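Local structure of botulinum neurotoxin type C1 (Clostridium botulinum, 3R4S) at residues A[381-392]-A[402-413]. The protein is a clostridial neurotoxin, here its receptor-binding region, which probably recognises gangliosides on nerve cells through sialic acid so that the toxin can enter. Sequence-based numbering, arbitrary orientation.
Sequences ISGICSIGTYRF and NYLVPTVKQGNY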
loop_
_atom_site.group_PDB
_atom_site.type_symbol
_atom_site.label_atom_id
_atom_site.label_comp_id
_atom_site.label_asym_id
_atom_site.label_seq_id
_atom_site.Cartn_x
_atom_site.Cartn_y
_atom_site.Cartn_z
ATOM N N ILE A 381 25.805 -13.082 0.509
ATOM C CA ILE A 381 24.478 -13.248 -0.072
ATOM C C ILE A 381 24.615 -14.190 -1.254
ATOM O O ILE A 381 25.315 -13.884 -2.214
ATOM C CB ILE A 381 23.886 -11.896 -0.544
ATOM C CG1 ILE A 381 23.858 -10.900 0.620
ATOM C CG2 ILE A 381 22.491 -12.091 -1.150
ATOM C CD1 ILE A 381 23.016 -11.379 1.804
ATOM N N SER A 382 23.956 -15.344 -1.186
ATOM C CA SER A 382 24.232 -16.412 -2.143
ATOM C C SER A 382 23.102 -16.699 -3.122
ATOM O O SER A 382 23.265 -17.514 -4.035
ATOM C CB SER A 382 24.577 -17.703 -1.397
ATOM O OG SER A 382 23.529 -18.062 -0.509
ATOM N N GLY A 383 21.954 -16.057 -2.935
ATOM C CA GLY A 383 20.816 -16.355 -3.781
ATOM C C GLY A 383 19.594 -15.502 -3.522
ATOM O O GLY A 383 19.556 -14.701 -2.583
ATOM N N ILE A 384 18.580 -15.683 -4.363
ATOM C CA ILE A 384 17.344 -14.913 -4.250
ATOM C C ILE A 384 16.158 -15.869 -4.209
ATOM O O ILE A 384 16.163 -16.898 -4.885
ATOM C CB ILE A 384 17.187 -13.920 -5.442
ATOM C CG1 ILE A 384 16.121 -12.859 -5.150
ATOM C CG2 ILE A 384 16.895 -14.668 -6.758
ATOM C CD1 ILE A 384 16.056 -11.763 -6.203
ATOM N N CYS A 385 15.145 -15.533 -3.418
ATOM C CA CYS A 385 13.937 -16.359 -3.325
ATOM C C CYS A 385 13.014 -16.148 -4.509
ATOM O O CYS A 385 12.679 -15.015 -4.858
ATOM C CB CYS A 385 13.183 -16.077 -2.021
ATOM S SG CYS A 385 14.107 -16.626 -0.575
ATOM N N SER A 386 12.600 -17.249 -5.119
ATOM C CA SER A 386 11.712 -17.211 -6.265
ATOM C C SER A 386 10.647 -18.296 -6.084
ATOM O O SER A 386 10.433 -18.783 -4.977
ATOM C CB SER A 386 12.517 -17.432 -7.553
ATOM O OG SER A 386 11.716 -17.195 -8.696
ATOM N N ILE A 387 9.999 -18.678 -7.173
ATOM C CA ILE A 387 8.903 -19.628 -7.136
ATOM C C ILE A 387 8.879 -20.349 -8.484
ATOM O O ILE A 387 9.241 -19.769 -9.510
ATOM C CB ILE A 387 7.566 -18.900 -6.892
ATOM C CG1 ILE A 387 6.432 -19.892 -6.651
ATOM C CG2 ILE A 387 7.228 -17.953 -8.060
ATOM C CD1 ILE A 387 5.145 -19.238 -6.141
ATOM N N GLY A 388 8.480 -21.618 -8.484
ATOM C CA GLY A 388 8.354 -22.356 -9.729
ATOM C C GLY A 388 7.719 -23.733 -9.577
ATOM O O GLY A 388 7.408 -24.181 -8.466
ATOM N N THR A 389 7.541 -24.412 -10.705
ATOM C CA THR A 389 6.886 -25.713 -10.718
ATOM C C THR A 389 7.918 -26.823 -10.872
ATOM O O THR A 389 8.615 -26.883 -11.875
ATOM C CB THR A 389 5.871 -25.791 -11.862
ATOM O OG1 THR A 389 4.844 -24.821 -11.637
ATOM C CG2 THR A 389 5.240 -27.193 -11.949
ATOM N N TYR A 390 8.025 -27.684 -9.864
ATOM C CA TYR A 390 9.004 -28.768 -9.889
ATOM C C TYR A 390 8.407 -30.124 -9.493
ATOM O O TYR A 390 7.320 -30.193 -8.910
ATOM C CB TYR A 390 10.205 -28.415 -9.009
ATOM C CG TYR A 390 10.887 -27.137 -9.444
ATOM C CD1 TYR A 390 11.929 -27.161 -10.359
ATOM C CD2 TYR A 390 10.469 -25.901 -8.953
ATOM C CE1 TYR A 390 12.546 -25.988 -10.773
ATOM C CE2 TYR A 390 11.082 -24.719 -9.362
ATOM C CZ TYR A 390 12.120 -24.772 -10.266
ATOM O OH TYR A 390 12.732 -23.616 -10.667
ATOM N N ARG A 391 9.124 -31.195 -9.818
ATOM C CA ARG A 391 8.629 -32.556 -9.595
ATOM C C ARG A 391 9.074 -33.116 -8.246
ATOM O O ARG A 391 10.261 -33.162 -7.950
ATOM C CB ARG A 391 9.104 -33.481 -10.718
ATOM C CG ARG A 391 8.426 -33.245 -12.052
ATOM C CD ARG A 391 7.352 -34.301 -12.311
ATOM N NE ARG A 391 6.599 -34.000 -13.521
ATOM C CZ ARG A 391 5.432 -34.547 -13.848
ATOM N NH1 ARG A 391 4.854 -35.445 -13.053
ATOM N NH2 ARG A 391 4.838 -34.186 -14.982
ATOM N N PHE A 392 8.112 -33.538 -7.433
ATOM C CA PHE A 392 8.398 -34.117 -6.125
ATOM C C PHE A 392 7.563 -35.376 -5.911
ATOM O O PHE A 392 6.574 -35.616 -6.607
ATOM C CB PHE A 392 8.016 -33.156 -4.987
ATOM C CG PHE A 392 8.808 -31.875 -4.939
ATOM C CD1 PHE A 392 9.910 -31.756 -4.096
ATOM C CD2 PHE A 392 8.420 -30.776 -5.687
ATOM C CE1 PHE A 392 10.625 -30.564 -4.028
ATOM C CE2 PHE A 392 9.124 -29.582 -5.617
ATOM C CZ PHE A 392 10.224 -29.474 -4.794
ATOM N N ASN A 402 4.016 -32.597 -10.266
ATOM C CA ASN A 402 4.326 -31.181 -10.293
ATOM C C ASN A 402 3.671 -30.417 -9.141
ATOM O O ASN A 402 2.469 -30.542 -8.910
ATOM C CB ASN A 402 3.885 -30.577 -11.626
ATOM C CG ASN A 402 4.910 -30.784 -12.718
ATOM O OD1 ASN A 402 6.109 -30.848 -12.451
ATOM N ND2 ASN A 402 4.445 -30.877 -13.959
ATOM N N TYR A 403 4.477 -29.645 -8.414
ATOM C CA TYR A 403 3.969 -28.733 -7.397
ATOM C C TYR A 403 4.567 -27.349 -7.605
ATOM O O TYR A 403 5.704 -27.217 -8.059
ATOM C CB TYR A 403 4.324 -29.216 -5.987
ATOM C CG TYR A 403 3.731 -30.560 -5.606
ATOM C CD1 TYR A 403 2.493 -30.643 -4.978
ATOM C CD2 TYR A 403 4.413 -31.740 -5.871
ATOM C CE1 TYR A 403 1.944 -31.869 -4.625
ATOM C CE2 TYR A 403 3.880 -32.970 -5.522
ATOM C CZ TYR A 403 2.646 -33.029 -4.904
ATOM O OH TYR A 403 2.100 -34.241 -4.563
ATOM N N LEU A 404 3.796 -26.321 -7.262
ATOM C CA LEU A 404 4.290 -24.948 -7.274
ATOM C C LEU A 404 4.892 -24.686 -5.900
ATOM O O LEU A 404 4.182 -24.740 -4.899
ATOM C CB LEU A 404 3.139 -23.975 -7.565
ATOM C CG LEU A 404 3.473 -22.483 -7.735
ATOM C CD1 LEU A 404 4.459 -22.269 -8.874
ATOM C CD2 LEU A 404 2.201 -21.702 -7.986
ATOM N N VAL A 405 6.196 -24.412 -5.852
ATOM C CA VAL A 405 6.929 -24.367 -4.590
ATOM C C VAL A 405 7.828 -23.135 -4.510
ATOM O O VAL A 405 8.277 -22.636 -5.541
ATOM C CB VAL A 405 7.819 -25.622 -4.426
ATOM C CG1 VAL A 405 6.964 -26.883 -4.472
ATOM C CG2 VAL A 405 8.902 -25.680 -5.519
ATOM N N PRO A 406 8.093 -22.638 -3.283
ATOM C CA PRO A 406 9.069 -21.552 -3.172
ATOM C C PRO A 406 10.468 -22.106 -3.361
ATOM O O PRO A 406 10.747 -23.259 -2.992
ATOM C CB PRO A 406 8.870 -21.050 -1.735
ATOM C CG PRO A 406 8.445 -22.261 -0.976
ATOM C CD PRO A 406 7.599 -23.075 -1.961
ATOM N N THR A 407 11.346 -21.305 -3.952
ATOM C CA THR A 407 12.714 -21.749 -4.220
ATOM C C THR A 407 13.731 -20.670 -3.897
ATOM O O THR A 407 13.382 -19.488 -3.722
ATOM C CB THR A 407 12.923 -22.082 -5.712
ATOM O OG1 THR A 407 12.688 -20.902 -6.498
ATOM C CG2 THR A 407 11.984 -23.206 -6.173
ATOM N N VAL A 408 14.991 -21.093 -3.824
ATOM C CA VAL A 408 16.134 -20.190 -3.845
ATOM C C VAL A 408 16.920 -20.481 -5.115
ATOM O O VAL A 408 17.233 -21.635 -5.405
ATOM C CB VAL A 408 17.067 -20.397 -2.635
ATOM C CG1 VAL A 408 18.320 -19.516 -2.762
ATOM C CG2 VAL A 408 16.322 -20.112 -1.322
ATOM N N LYS A 409 17.202 -19.439 -5.884
ATOM C CA LYS A 409 18.092 -19.525 -7.029
ATOM C C LYS A 409 19.449 -18.985 -6.594
ATOM O O LYS A 409 19.572 -17.808 -6.252
ATOM C CB LYS A 409 17.542 -18.676 -8.180
ATOM C CG LYS A 409 18.504 -18.468 -9.348
ATOM C CD LYS A 409 18.986 -19.795 -9.902
ATOM C CE LYS A 409 19.633 -19.635 -11.279
ATOM N NZ LYS A 409 20.840 -18.776 -11.216
ATOM N N GLN A 410 20.461 -19.846 -6.581
ATOM C CA GLN A 410 21.822 -19.405 -6.296
ATOM C C GLN A 410 22.606 -19.249 -7.607
ATOM O O GLN A 410 22.026 -18.876 -8.637
ATOM C CB GLN A 410 22.510 -20.337 -5.287
ATOM C CG GLN A 410 21.763 -20.412 -3.951
ATOM C CD GLN A 410 22.592 -20.989 -2.817
ATOM O OE1 GLN A 410 23.262 -22.011 -2.969
ATOM N NE2 GLN A 410 22.536 -20.342 -1.666
ATOM N N GLY A 411 23.905 -19.519 -7.590
ATOM C CA GLY A 411 24.725 -19.206 -8.756
ATOM C C GLY A 411 24.608 -17.708 -9.025
ATOM O O GLY A 411 24.497 -16.918 -8.085
ATOM N N ASN A 412 24.606 -17.306 -10.290
ATOM C CA ASN A 412 24.428 -15.892 -10.607
ATOM C C ASN A 412 22.977 -15.454 -10.522
ATOM O O ASN A 412 22.291 -15.348 -11.532
ATOM C CB ASN A 412 24.988 -15.531 -11.989
ATOM C CG ASN A 412 24.803 -14.055 -12.307
ATOM O OD1 ASN A 412 24.633 -13.242 -11.399
ATOM N ND2 ASN A 412 24.807 -13.707 -13.592
ATOM N N TYR A 413 22.507 -15.181 -9.314
ATOM C CA TYR A 413 21.098 -14.851 -9.138
ATOM C C TYR A 413 20.746 -13.480 -9.707
ATOM O O TYR A 413 19.566 -13.173 -9.906
ATOM C CB TYR A 413 20.704 -14.940 -7.664
ATOM C CG TYR A 413 21.449 -13.965 -6.790
ATOM C CD1 TYR A 413 21.002 -12.661 -6.646
ATOM C CD2 TYR A 413 22.607 -14.345 -6.125
ATOM C CE1 TYR A 413 21.687 -11.755 -5.855
ATOM C CE2 TYR A 413 23.298 -13.437 -5.317
ATOM C CZ TYR A 413 22.828 -12.140 -5.200
ATOM O OH TYR A 413 23.490 -11.225 -4.425
HETATM O O HOH W 1 25.898 -11.850 -4.005
HETATM O O HOH W 2 25.509 -17.076 -5.797
HETATM O O HOH W 3 12.228 -21.170 -9.339
HETATM O O HOH W 4 8.042 -29.291 -13.758
#
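The ring of Y390 meets T407 and V405 of the partner strand along its CD2-CE2 side: CE2 of Y390 lies 3.6 Å from CG2 of T407, and its CD2 meets CG2 of V405. With chi1 at 61°, T407 CG2 stands anti to the carbonyl carbon and reaches the ring, while OG1 sits between the backbone N and the carbonyl carbon; a water then joins OG1 to the Y390 hydroxyl. V405 is also touched by F392, whose CE2 comes within 3.6 Å of V405 CG1. On the other face, I387 CG1 packs on L404 CD1 at 3.8 Å. Beyond them, N402 lies over one face of the R391 guanidinium, amide and guanidinium planes 50° apart, and D331 holds both by a salt bridge to R391 NE and a hydrogen bond to N402 ND2. Past the strand end, the Y413 ring sets one face over the G383 backbone, CD2 3.6 Å from G383 CA, while a water links its hydroxyl to I381 O. Between the two faces, eight backbone hydrogen bonds pair I384, S386, G388 and Y390 with K409, T407, V405 and Y403. The result is a twisted antiparallel beta hairpin within the beta-trefoil of the C-terminal receptor-binding region.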